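Local atomic coordinates of phosphotriesterase homology protein (PDB entry 1BF6), a protein that hydrolyses phosphorylated glyceryl acetates and also aromatic acetates and propionates, using two zinc ions in each subunit. Residues 5-10 and 45-50; 78-83 and 120-125; 142-147 and 174-179; 194-199 and 226-231. One frame throughout, in Å; residues are numbered along the deposited sequence.

Interaction 1: 5-10 and 45-50; sequences TGYTLA and RGVRNV
The carbonyl oxygen of Tyr7 is gripped by two successive amides of the neighbouring parallel strand. Arg48 N meets Tyr7 O at 2.9 Å on a lone pair in the carbonyl plane, while Asn49 N reaches Tyr7 O at 3.1 Å nearly along the C=O axis. This double grip marks a beta bulge: Tyr7 pairs with Val47, but Thr8 already pairs with Asn49. Ordinary strand bonds lie before and after it, Tyr7 N to Gly46 O and Leu9 N to Asn49 O.

Among the side chains, the Asn49 amide gives ND2 to Thr8 OG1 at 3.0 Å, 21° out of its own plane; ND2 also serves Asp3 O. On the face shared by Tyr7, Leu9, Val47 and Val50, Leu9 CD1 comes to 3.8 Å from Val47 CG2, the two side chains at about a right angle, and Val47 CG2 also rests on Tyr7 CB. The edge of the Tyr7 ring points CD2 at Arg45 O, 3.5 Å away. Arg48 bends at chi2 and lays CG against Gly6 CA, 3.6 Å away.

Further out, Gly46 closes a Schellman motif that ends helix 32-44 and delivers the chain into its strand. Helix 275-289 packs on Tyr7, whose hydroxyl bonds Asp279, a glucose-binding residue. Backbone bonds thus hold these first two barrel strands together, with apolar packing on one face and a buried amide-hydroxyl bond on the other.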
loop_
_atom_site.group_PDB
_atom_site.type_symbol
_atom_site.label_atom_id
_atom_site.label_comp_id
_atom_site.label_asym_id
_atom_site.label_seq_id
_atom_site.Cartn_x
_atom_site.Cartn_y
_atom_site.Cartn_z
ATOM N N THR A 5 -16.694 7.407 -5.526
ATOM C CA THR A 5 -17.408 8.422 -4.751
ATOM C C THR A 5 -16.976 8.433 -3.282
ATOM O O THR A 5 -17.259 9.388 -2.553
ATOM C CB THR A 5 -18.944 8.243 -4.824
ATOM O OG1 THR A 5 -19.341 7.107 -4.050
ATOM C CG2 THR A 5 -19.397 8.056 -6.271
ATOM N N GLY A 6 -16.280 7.383 -2.846
ATOM C CA GLY A 6 -15.835 7.324 -1.460
ATOM C C GLY A 6 -14.329 7.389 -1.286
ATOM O O GLY A 6 -13.588 7.410 -2.268
ATOM N N TYR A 7 -13.874 7.407 -0.034
ATOM C CA TYR A 7 -12.453 7.460 0.286
ATOM C C TYR A 7 -11.763 6.112 0.066
ATOM O O TYR A 7 -12.400 5.052 0.116
ATOM C CB TYR A 7 -12.248 7.875 1.741
ATOM C CG TYR A 7 -12.668 9.294 2.072
ATOM C CD1 TYR A 7 -12.480 10.336 1.157
ATOM C CD2 TYR A 7 -13.179 9.608 3.330
ATOM C CE1 TYR A 7 -12.781 11.650 1.493
ATOM C CE2 TYR A 7 -13.484 10.912 3.675
ATOM C CZ TYR A 7 -13.282 11.929 2.757
ATOM O OH TYR A 7 -13.582 13.222 3.096
ATOM N N THR A 8 -10.448 6.169 -0.123
ATOM C CA THR A 8 -9.640 4.976 -0.344
ATOM C C THR A 8 -8.390 4.998 0.538
ATOM O O THR A 8 -7.666 6.002 0.578
ATOM C CB THR A 8 -9.180 4.881 -1.844
ATOM O OG1 THR A 8 -10.317 4.756 -2.701
ATOM C CG2 THR A 8 -8.244 3.686 -2.053
ATOM N N LEU A 9 -8.167 3.909 1.281
ATOM C CA LEU A 9 -6.962 3.760 2.111
ATOM C C LEU A 9 -6.018 3.045 1.132
ATOM O O LEU A 9 -6.256 1.904 0.757
ATOM C CB LEU A 9 -7.247 2.898 3.346
ATOM C CG LEU A 9 -7.633 3.667 4.623
ATOM C CD1 LEU A 9 -8.783 4.622 4.371
ATOM C CD2 LEU A 9 -7.965 2.687 5.739
ATOM N N ALA A 10 -4.976 3.754 0.715
ATOM C CA ALA A 10 -4.030 3.282 -0.301
ATOM C C ALA A 10 -3.076 2.136 0.029
ATOM O O ALA A 10 -2.455 1.582 -0.880
ATOM C CB ALA A 10 -3.229 4.474 -0.830
ATOM N N ARG A 45 -17.257 6.723 8.038
ATOM C CA ARG A 45 -16.470 7.929 7.803
ATOM C C ARG A 45 -16.238 8.196 6.308
ATOM O O ARG A 45 -15.333 8.954 5.947
ATOM C CB ARG A 45 -15.109 7.840 8.494
ATOM C CG ARG A 45 -15.140 7.511 9.962
ATOM C CD ARG A 45 -15.597 8.674 10.815
ATOM N NE ARG A 45 -15.581 8.266 12.215
ATOM C CZ ARG A 45 -16.487 8.617 13.117
ATOM N NH1 ARG A 45 -17.501 9.411 12.787
ATOM N NH2 ARG A 45 -16.409 8.121 14.341
ATOM N N GLY A 46 -17.009 7.522 5.460
ATOM C CA GLY A 46 -16.915 7.740 4.021
ATOM C C GLY A 46 -15.966 6.888 3.197
ATOM O O GLY A 46 -15.818 7.111 1.990
ATOM N N VAL A 47 -15.289 5.943 3.841
ATOM C CA VAL A 47 -14.364 5.064 3.124
ATOM C C VAL A 47 -15.150 4.007 2.377
ATOM O O VAL A 47 -16.065 3.392 2.935
ATOM C CB VAL A 47 -13.361 4.367 4.086
ATOM C CG1 VAL A 47 -12.470 3.360 3.300
ATOM C CG2 VAL A 47 -12.478 5.418 4.764
ATOM N N ARG A 48 -14.788 3.779 1.117
ATOM C CA ARG A 48 -15.465 2.772 0.316
ATOM C C ARG A 48 -14.500 1.709 -0.244
ATOM O O ARG A 48 -14.919 0.588 -0.517
ATOM C CB ARG A 48 -16.260 3.436 -0.822
ATOM C CG ARG A 48 -17.449 4.266 -0.341
ATOM C CD ARG A 48 -18.512 3.365 0.277
ATOM N NE ARG A 48 -19.677 4.109 0.763
ATOM C CZ ARG A 48 -19.820 4.575 2.005
ATOM N NH1 ARG A 48 -18.874 4.389 2.920
ATOM N NH2 ARG A 48 -20.914 5.242 2.328
ATOM N N ASN A 49 -13.218 2.059 -0.351
ATOM C CA ASN A 49 -12.189 1.149 -0.897
ATOM C C ASN A 49 -10.939 1.022 -0.030
ATOM O O ASN A 49 -10.467 2.001 0.544
ATOM C CB ASN A 49 -11.722 1.643 -2.276
ATOM C CG ASN A 49 -12.866 2.128 -3.143
ATOM O OD1 ASN A 49 -13.643 1.335 -3.670
ATOM N ND2 ASN A 49 -12.995 3.444 -3.258
ATOM N N VAL A 50 -10.350 -0.174 -0.033
ATOM C CA VAL A 50 -9.112 -0.447 0.701
ATOM C C VAL A 50 -8.230 -1.241 -0.258
ATOM O O VAL A 50 -8.676 -2.259 -0.771
ATOM C CB VAL A 50 -9.329 -1.326 1.980
ATOM C CG1 VAL A 50 -7.969 -1.717 2.581
ATOM C CG2 VAL A 50 -10.136 -0.548 3.038
#

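Interaction 2: 78-83 and 120-125; sequences ACTGYY and GIIAEI. With ZN (zinc ion), chain C; ZN (zinc ion), chain D.
Ala78 opens the contact by offering its carbonyl to Gly120, whose N lies 2.8 Å from Ala78 O and above the carbonyl plane. At Cys79 the chi1 of 72° puts SG between the backbone N and the carbonyl carbon and brings the sulfur to 3.1 Å from Ala123 O. Its CB packs against Ile121 CG2 at 3.6 Å and against the methyl of Ala123. Thr80 bridges in both directions: its N donates to Ile121 O at 3.0 Å, in the carbonyl plane, and its O accepts from Ala123 N at 2.8 Å. Its hydroxyl turns to Glu107.

Gly81 follows with positive phi and passes Ile125 CG2. Tyr82 touches through its backbone, O receiving a CA-H contact from Ile125, while its own hydroxyl goes to Glu103 and His91. Tyr83 then runs alongside Glu124, both side chains pointing the same way, with CE1 3.9 Å from OE1 and the ring and carboxylate planes 63° apart. Beyond a cis peptide bond, Glu124 bridges the zinc pair. The ion on Glu124 OE1, at 2.2 Å, is completed by His157 and His185; the ion on Glu124 OE2, at 2.4 Å, by His11, His13 and Asp242.

The short segments 78-80 and 122-125 diverge by 73° where barrel strands 75-80 and 122-126 meet. Helix 97-109 packs on Thr80 and Ile122, helix 134-150 on Ile122 and Ile125, and strand 154-157 lies along the far edge of 122-126.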
loop_
_atom_site.group_PDB
_atom_site.type_symbol
_atom_site.label_atom_id
_atom_site.label_comp_id
_atom_site.label_asym_id
_atom_site.label_seq_id
_atom_site.Cartn_x
_atom_site.Cartn_y
_atom_site.Cartn_z
ATOM N N ALA A 78 -7.267 -6.498 -4.136
ATOM C CA ALA A 78 -6.191 -7.439 -3.819
ATOM C C ALA A 78 -4.930 -7.203 -4.668
ATOM O O ALA A 78 -4.988 -6.544 -5.708
ATOM C CB ALA A 78 -6.699 -8.870 -3.991
ATOM N N CYS A 79 -3.789 -7.728 -4.220
ATOM C CA CYS A 79 -2.534 -7.547 -4.958
ATOM C C CYS A 79 -1.812 -8.848 -5.328
ATOM O O CYS A 79 -2.205 -9.947 -4.917
ATOM C CB CYS A 79 -1.568 -6.674 -4.157
ATOM S SG CYS A 79 -0.847 -7.480 -2.681
ATOM N N THR A 80 -0.772 -8.699 -6.144
ATOM C CA THR A 80 0.081 -9.817 -6.563
ATOM C C THR A 80 1.524 -9.323 -6.569
ATOM O O THR A 80 1.793 -8.167 -6.919
ATOM C CB THR A 80 -0.273 -10.375 -7.987
ATOM O OG1 THR A 80 0.636 -11.444 -8.300
ATOM C CG2 THR A 80 -0.147 -9.299 -9.064
ATOM N N GLY A 81 2.456 -10.177 -6.144
ATOM C CA GLY A 81 3.855 -9.782 -6.148
ATOM C C GLY A 81 4.704 -10.538 -5.143
ATOM O O GLY A 81 4.308 -11.599 -4.661
ATOM N N TYR A 82 5.899 -10.021 -4.897
ATOM C CA TYR A 82 6.827 -10.592 -3.921
ATOM C C TYR A 82 7.295 -9.440 -3.031
ATOM O O TYR A 82 7.538 -8.324 -3.508
ATOM C CB TYR A 82 7.992 -11.321 -4.604
ATOM C CG TYR A 82 7.599 -12.703 -5.099
ATOM C CD1 TYR A 82 7.047 -12.884 -6.373
ATOM C CD2 TYR A 82 7.742 -13.830 -4.276
ATOM C CE1 TYR A 82 6.643 -14.144 -6.811
ATOM C CE2 TYR A 82 7.345 -15.098 -4.705
ATOM C CZ TYR A 82 6.792 -15.250 -5.973
ATOM O OH TYR A 82 6.347 -16.490 -6.381
ATOM N N TYR A 83 7.423 -9.731 -1.739
ATOM C CA TYR A 83 7.760 -8.745 -0.711
ATOM C C TYR A 83 9.147 -8.096 -0.697
ATOM O O TYR A 83 9.330 -7.021 -1.255
ATOM C CB TYR A 83 7.395 -9.348 0.644
ATOM C CG TYR A 83 7.329 -8.374 1.802
ATOM C CD1 TYR A 83 7.069 -7.023 1.601
ATOM C CD2 TYR A 83 7.538 -8.824 3.106
ATOM C CE1 TYR A 83 7.024 -6.140 2.673
ATOM C CE2 TYR A 83 7.490 -7.961 4.179
ATOM C CZ TYR A 83 7.239 -6.619 3.962
ATOM O OH TYR A 83 7.243 -5.771 5.042
ATOM N N GLY A 120 -5.754 -6.729 -8.421
ATOM C CA GLY A 120 -5.963 -5.493 -9.149
ATOM C C GLY A 120 -4.751 -4.586 -9.188
ATOM O O GLY A 120 -4.792 -3.539 -9.838
ATOM N N ILE A 121 -3.661 -4.979 -8.522
ATOM C CA ILE A 121 -2.441 -4.176 -8.473
ATOM C C ILE A 121 -1.245 -5.100 -8.194
ATOM O O ILE A 121 -1.425 -6.185 -7.638
ATOM C CB ILE A 121 -2.555 -3.068 -7.343
ATOM C CG1 ILE A 121 -1.438 -2.033 -7.451
ATOM C CG2 ILE A 121 -2.539 -3.713 -5.952
ATOM C CD1 ILE A 121 -1.692 -0.770 -6.617
ATOM N N ILE A 122 -0.069 -4.711 -8.675
ATOM C CA ILE A 122 1.178 -5.469 -8.465
ATOM C C ILE A 122 1.738 -4.780 -7.238
ATOM O O ILE A 122 2.245 -3.654 -7.306
ATOM C CB ILE A 122 2.149 -5.314 -9.649
ATOM C CG1 ILE A 122 1.530 -5.917 -10.917
ATOM C CG2 ILE A 122 3.513 -5.926 -9.300
ATOM C CD1 ILE A 122 2.081 -5.325 -12.177
ATOM N N ALA A 123 1.725 -5.488 -6.117
ATOM C CA ALA A 123 2.120 -4.807 -4.877
ATOM C C ALA A 123 2.346 -5.800 -3.731
ATOM O O ALA A 123 1.917 -6.917 -3.912
ATOM C CB ALA A 123 0.896 -3.974 -4.435
ATOM N N GLU A 124 2.676 -5.511 -2.471
ATOM C CA GLU A 124 3.619 -4.530 -2.160
ATOM C C GLU A 124 5.032 -4.992 -2.536
ATOM O O GLU A 124 5.406 -6.030 -1.975
ATOM C CB GLU A 124 3.665 -3.787 -0.799
ATOM C CG GLU A 124 3.869 -4.741 0.397
ATOM C CD GLU A 124 3.890 -3.820 1.677
ATOM O OE1 GLU A 124 4.826 -3.108 1.460
ATOM O OE2 GLU A 124 2.987 -4.304 2.323
ATOM N N ILE A 125 5.634 -4.433 -3.579
ATOM C CA ILE A 125 6.952 -4.897 -3.964
ATOM C C ILE A 125 7.996 -4.031 -3.301
ATOM O O ILE A 125 8.056 -2.818 -3.510
ATOM C CB ILE A 125 7.089 -5.042 -5.510
ATOM C CG1 ILE A 125 6.956 -3.704 -6.215
ATOM C CG2 ILE A 125 5.971 -5.977 -6.041
ATOM C CD1 ILE A 125 7.262 -3.793 -7.716
HETATM ZN ZN ZN C . 2.254 -3.056 4.210
HETATM ZN ZN ZN D . 5.399 -2.241 3.398
#

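Interaction 3: 142-147 and 174-179; sequences AAALAH and HGVDLS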
loop_
_atom_site.group_PDB
_atom_site.type_symbol
_atom_site.label_atom_id
_atom_site.label_comp_id
_atom_site.label_asym_id
_atom_site.label_seq_id
_atom_site.Cartn_x
_atom_site.Cartn_y
_atom_site.Cartn_z
ATOM N N ALA A 142 10.414 -8.133 -12.965
ATOM C CA ALA A 142 9.258 -8.969 -13.238
ATOM C C ALA A 142 7.988 -8.123 -13.122
ATOM O O ALA A 142 7.061 -8.284 -13.906
ATOM C CB ALA A 142 9.202 -10.136 -12.257
ATOM N N ALA A 143 7.960 -7.231 -12.132
ATOM C CA ALA A 143 6.807 -6.356 -11.912
ATOM C C ALA A 143 6.621 -5.461 -13.145
ATOM O O ALA A 143 5.508 -5.328 -13.653
ATOM C CB ALA A 143 7.013 -5.511 -10.648
ATOM N N ALA A 144 7.732 -4.921 -13.646
ATOM C CA ALA A 144 7.741 -4.073 -14.829
ATOM C C ALA A 144 7.141 -4.873 -15.988
ATOM O O ALA A 144 6.201 -4.416 -16.633
ATOM C CB ALA A 144 9.151 -3.639 -15.142
ATOM N N LEU A 145 7.624 -6.101 -16.198
ATOM C CA LEU A 145 7.109 -6.953 -17.275
ATOM C C LEU A 145 5.615 -7.213 -17.146
ATOM O O LEU A 145 4.883 -7.142 -18.138
ATOM C CB LEU A 145 7.856 -8.290 -17.319
ATOM C CG LEU A 145 9.360 -8.165 -17.573
ATOM C CD1 LEU A 145 10.007 -9.558 -17.634
ATOM C CD2 LEU A 145 9.602 -7.379 -18.871
ATOM N N ALA A 146 5.154 -7.518 -15.931
ATOM C CA ALA A 146 3.730 -7.786 -15.708
ATOM C C ALA A 146 2.879 -6.529 -15.952
ATOM O O ALA A 146 1.765 -6.615 -16.467
ATOM C CB ALA A 146 3.496 -8.316 -14.296
ATOM N N HIS A 147 3.424 -5.369 -15.594
ATOM C CA HIS A 147 2.718 -4.107 -15.776
ATOM C C HIS A 147 2.656 -3.752 -17.258
ATOM O O HIS A 147 1.647 -3.237 -17.732
ATOM C CB HIS A 147 3.419 -2.981 -15.015
ATOM C CG HIS A 147 3.061 -1.615 -15.513
ATOM N ND1 HIS A 147 1.819 -1.052 -15.309
ATOM C CD2 HIS A 147 3.750 -0.738 -16.280
ATOM C CE1 HIS A 147 1.757 0.110 -15.934
ATOM N NE2 HIS A 147 2.915 0.323 -16.530
ATOM N N HIS A 174 12.988 -0.078 -17.312
ATOM C CA HIS A 174 12.305 -1.225 -17.879
ATOM C C HIS A 174 10.971 -0.897 -18.555
ATOM O O HIS A 174 10.089 -1.745 -18.685
ATOM C CB HIS A 174 12.196 -2.356 -16.854
ATOM C CG HIS A 174 13.500 -3.050 -16.605
ATOM N ND1 HIS A 174 14.480 -2.520 -15.792
ATOM C CD2 HIS A 174 14.025 -4.180 -17.138
ATOM C CE1 HIS A 174 15.554 -3.287 -15.840
ATOM N NE2 HIS A 174 15.303 -4.300 -16.650
ATOM N N GLY A 175 10.841 0.353 -18.995
ATOM C CA GLY A 175 9.654 0.783 -19.718
ATOM C C GLY A 175 8.381 1.161 -18.991
ATOM O O GLY A 175 7.345 1.360 -19.641
ATOM N N VAL A 176 8.434 1.270 -17.664
ATOM C CA VAL A 176 7.241 1.629 -16.900
ATOM C C VAL A 176 7.010 3.142 -16.858
ATOM O O VAL A 176 7.948 3.904 -16.629
ATOM C CB VAL A 176 7.319 1.073 -15.446
ATOM C CG1 VAL A 176 6.084 1.479 -14.647
ATOM C CG2 VAL A 176 7.462 -0.448 -15.475
ATOM N N ASP A 177 5.776 3.556 -17.158
ATOM C CA ASP A 177 5.358 4.965 -17.109
ATOM C C ASP A 177 5.240 5.218 -15.597
ATOM O O ASP A 177 4.361 4.636 -14.954
ATOM C CB ASP A 177 3.981 5.111 -17.765
ATOM C CG ASP A 177 3.484 6.558 -17.815
ATOM O OD1 ASP A 177 3.783 7.351 -16.899
ATOM O OD2 ASP A 177 2.763 6.902 -18.779
ATOM N N LEU A 178 6.119 6.059 -15.046
ATOM C CA LEU A 178 6.135 6.313 -13.601
ATOM C C LEU A 178 4.847 6.834 -12.971
ATOM O O LEU A 178 4.674 6.739 -11.746
ATOM C CB LEU A 178 7.348 7.157 -13.192
ATOM C CG LEU A 178 8.730 6.558 -13.502
ATOM C CD1 LEU A 178 9.835 7.445 -12.962
ATOM C CD2 LEU A 178 8.848 5.154 -12.931
ATOM N N SER A 179 3.927 7.338 -13.797
ATOM C CA SER A 179 2.649 7.828 -13.289
ATOM C C SER A 179 1.782 6.635 -12.881
ATOM O O SER A 179 0.719 6.796 -12.280
ATOM C CB SER A 179 1.926 8.678 -14.344
ATOM O OG SER A 179 1.406 7.879 -15.394
HETATM O O HOH W 1 3.649 2.139 -18.485
#
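A glucose-binding site on the outside of the barrel takes in His147 of helix 134-150 together with Gly175 and Asp177 of the loop that follows helix 164-173. Val176 of the loop wedges its methyls against Ala144 and His147. The two divide the work: CG2 packs on Ala144 CB at 3.6 Å, and CG1, anti to its backbone N (chi1 179°), meets His147 CD2 at 3.6 Å. The valine and the imidazole cross obliquely. One turn back from His147, the Ala144 methyl also touches His174 CB at 3.7 Å; the loop meets the helix at this small side chain.

No direct hydrogen bond joins the segments. A water does so instead, lying in the imidazole plane at the ring edge, 2.8 Å from His147 NE2, and accepting from Asp177 N at 2.9 Å. The other ring nitrogen, ND1, is bonded to Arg152 O, which helps to fix the ring's rotation. On the loop side, Gly175 with positive phi ends helix 164-173 in a Schellman motif. Asp177 forms an Asx turn: its OD1 accepts from Ser179 N at 3.1 Å and also from Ser179 OG, both donors approaching from one face of the carboxylate. Asn148 ND2 on the helix adds a bond to His174 O.

The result is an apolar patch of alanine and valine beside a water-bridged polar edge. There the water links the His147 ring to the Asp177 backbone, while the carboxylate turns away to Ser179; both residues bind the sugar.

Interaction 4: 194-199 and 226-231; sequences NILKMI and HALRDR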
loop_
_atom_site.group_PDB
_atom_site.type_symbol
_atom_site.label_atom_id
_atom_site.label_comp_id
_atom_site.label_asym_id
_atom_site.label_seq_id
_atom_site.Cartn_x
_atom_site.Cartn_y
_atom_site.Cartn_z
ATOM N N ASN A 194 13.792 13.786 -1.282
ATOM C CA ASN A 194 13.505 12.616 -2.098
ATOM C C ASN A 194 12.075 12.637 -2.631
ATOM O O ASN A 194 11.839 12.303 -3.783
ATOM C CB ASN A 194 13.713 11.330 -1.298
ATOM C CG ASN A 194 15.184 10.978 -1.085
ATOM O OD1 ASN A 194 15.492 10.127 -0.250
ATOM N ND2 ASN A 194 16.088 11.620 -1.826
ATOM N N ILE A 195 11.115 13.001 -1.782
ATOM C CA ILE A 195 9.716 13.034 -2.192
ATOM C C ILE A 195 9.488 13.998 -3.359
ATOM O O ILE A 195 8.777 13.665 -4.306
ATOM C CB ILE A 195 8.778 13.370 -0.987
ATOM C CG1 ILE A 195 8.702 12.173 -0.039
ATOM C CG2 ILE A 195 7.365 13.709 -1.464
ATOM C CD1 ILE A 195 7.917 12.449 1.212
ATOM N N LEU A 196 10.100 15.180 -3.294
ATOM C CA LEU A 196 9.950 16.178 -4.354
ATOM C C LEU A 196 10.523 15.646 -5.675
ATOM O O LEU A 196 9.932 15.832 -6.747
ATOM C CB LEU A 196 10.641 17.485 -3.953
ATOM C CG LEU A 196 9.978 18.221 -2.783
ATOM C CD1 LEU A 196 10.820 19.413 -2.393
ATOM C CD2 LEU A 196 8.567 18.640 -3.171
ATOM N N LYS A 197 11.643 14.933 -5.578
ATOM C CA LYS A 197 12.282 14.345 -6.751
ATOM C C LYS A 197 11.414 13.247 -7.339
ATOM O O LYS A 197 11.213 13.196 -8.558
ATOM C CB LYS A 197 13.678 13.825 -6.395
ATOM C CG LYS A 197 14.650 14.962 -6.099
ATOM C CD LYS A 197 16.015 14.483 -5.644
ATOM C CE LYS A 197 16.927 15.663 -5.347
ATOM N NZ LYS A 197 18.237 15.203 -4.804
ATOM N N MET A 198 10.844 12.406 -6.479
ATOM C CA MET A 198 9.982 11.324 -6.948
ATOM C C MET A 198 8.765 11.873 -7.670
ATOM O O MET A 198 8.393 11.381 -8.741
ATOM C CB MET A 198 9.552 10.407 -5.794
ATOM C CG MET A 198 10.701 9.616 -5.188
ATOM S SD MET A 198 10.170 8.454 -3.933
ATOM C CE MET A 198 10.369 9.430 -2.476
ATOM N N ILE A 199 8.150 12.906 -7.092
ATOM C CA ILE A 199 6.989 13.530 -7.708
ATOM C C ILE A 199 7.403 14.188 -9.045
ATOM O O ILE A 199 6.663 14.127 -10.021
ATOM C CB ILE A 199 6.342 14.573 -6.745
ATOM C CG1 ILE A 199 5.699 13.845 -5.553
ATOM C CG2 ILE A 199 5.314 15.442 -7.496
ATOM C CD1 ILE A 199 5.152 14.781 -4.467
ATOM N N HIS A 226 2.159 19.655 4.492
ATOM C CA HIS A 226 2.037 21.093 4.267
ATOM C C HIS A 226 3.014 21.576 3.198
ATOM O O HIS A 226 2.674 22.435 2.385
ATOM C CB HIS A 226 2.256 21.877 5.568
ATOM C CG HIS A 226 1.016 22.016 6.394
ATOM N ND1 HIS A 226 0.166 23.095 6.278
ATOM C CD2 HIS A 226 0.441 21.180 7.292
ATOM C CE1 HIS A 226 -0.882 22.913 7.062
ATOM N NE2 HIS A 226 -0.740 21.758 7.686
ATOM N N ALA A 227 4.221 21.015 3.192
ATOM C CA ALA A 227 5.242 21.386 2.206
ATOM C C ALA A 227 4.727 21.043 0.803
ATOM O O ALA A 227 4.905 21.813 -0.139
ATOM C CB ALA A 227 6.554 20.648 2.490
ATOM N N LEU A 228 4.052 19.906 0.689
ATOM C CA LEU A 228 3.496 19.458 -0.585
ATOM C C LEU A 228 2.308 20.328 -0.996
ATOM O O LEU A 228 2.198 20.744 -2.148
ATOM C CB LEU A 228 3.108 17.977 -0.500
ATOM C CG LEU A 228 4.326 17.092 -0.176
ATOM C CD1 LEU A 228 3.908 15.632 -0.098
ATOM C CD2 LEU A 228 5.436 17.300 -1.202
ATOM N N ARG A 229 1.450 20.643 -0.037
ATOM C CA ARG A 229 0.306 21.504 -0.297
ATOM C C ARG A 229 0.777 22.901 -0.741
ATOM O O ARG A 229 0.227 23.475 -1.689
ATOM C CB ARG A 229 -0.545 21.631 0.969
ATOM C CG ARG A 229 -1.731 22.562 0.807
ATOM C CD ARG A 229 -2.464 22.709 2.117
ATOM N NE ARG A 229 -3.617 23.586 1.980
ATOM C CZ ARG A 229 -3.785 24.701 2.676
ATOM N NH1 ARG A 229 -2.870 25.077 3.560
ATOM N NH2 ARG A 229 -4.864 25.443 2.477
ATOM N N ASP A 230 1.808 23.426 -0.079
ATOM C CA ASP A 230 2.351 24.747 -0.395
ATOM C C ASP A 230 2.918 24.828 -1.810
ATOM O O ASP A 230 2.998 25.908 -2.392
ATOM C CB ASP A 230 3.467 25.137 0.573
ATOM C CG ASP A 230 2.987 25.312 2.008
ATOM O OD1 ASP A 230 1.794 25.628 2.238
ATOM O OD2 ASP A 230 3.833 25.127 2.908
ATOM N N ARG A 231 3.337 23.689 -2.346
ATOM C CA ARG A 231 3.914 23.635 -3.686
ATOM C C ARG A 231 2.920 23.146 -4.739
ATOM O O ARG A 231 3.287 22.921 -5.905
ATOM C CB ARG A 231 5.166 22.750 -3.671
ATOM C CG ARG A 231 6.303 23.323 -2.850
ATOM C CD ARG A 231 7.311 22.246 -2.485
ATOM N NE ARG A 231 8.495 22.783 -1.817
ATOM C CZ ARG A 231 8.555 23.173 -0.545
ATOM N NH1 ARG A 231 7.482 23.103 0.239
ATOM N NH2 ARG A 231 9.700 23.630 -0.055
#
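Leu228 drives the methyl CD2 among three side chains of the facing helix, two set aslant to it and one at about a right angle. Leu196 comes in at a slant, CD2 to CD2 at 3.9 Å. Ile195 is the perpendicular one, its CG2 4.1 Å from Leu228 CD2, and Ile199, one turn on, is again aslant and brings CD1 to 4.1 Å from that methyl. With CG anti to the carbonyl carbon (chi1 -60°) and CD1 extended, the other branch of the leucine, CD2, faces the helix.

Arg231 comes in across Leu196 at about a right angle. Its CD sits 3.9 Å from Leu196 CD2, the aliphatic part making the closest touch, with NE near Leu196 CD1. Beyond it the guanidinium curls back on its own helix, where NH1 donates to Ala227 O at 2.9 Å, with that oxygen in the guanidinium plane at its edge. This bond steadies the arginine over the end of helix 218-230.

The axes of the two short helical segments lie 11.7 Å apart and are inclined at 42°, so methyl tips bridge the gap. Phe207 of strand 204-207 touches both Ile195 and Leu228. Cohesion between these outer helices is therefore apolar here, with no hydrogen bond across, and the arginine, an exposed residue, adds its aliphatic stretch while Ala227 O takes up its NH1.

How the interactions relate
The four contacts follow one another along the chain and sample successive parts of one TIM-barrel fold. Interactions 1 and 2 join neighbouring strands, 7-12 with 47-52 and 75-80 with 122-126; their centres are 19 Å apart, and strands 47-52 and 75-80 are themselves neighbours in a sheet. Interactions 3 and 4 belong to the outer layer, their centres 23 Å apart. Interactions 2 and 3 touch directly, Ile125 CD1 lying 3.4 Å from Ala143 CB, because strand 122-126 leads into helix 134-150. Interaction 4 lies on the opposite side of the chain's centre from interaction 2. Thus the inner wall carries the zinc-bridging glutamate, while the outer helices close round it and contribute to a sugar site.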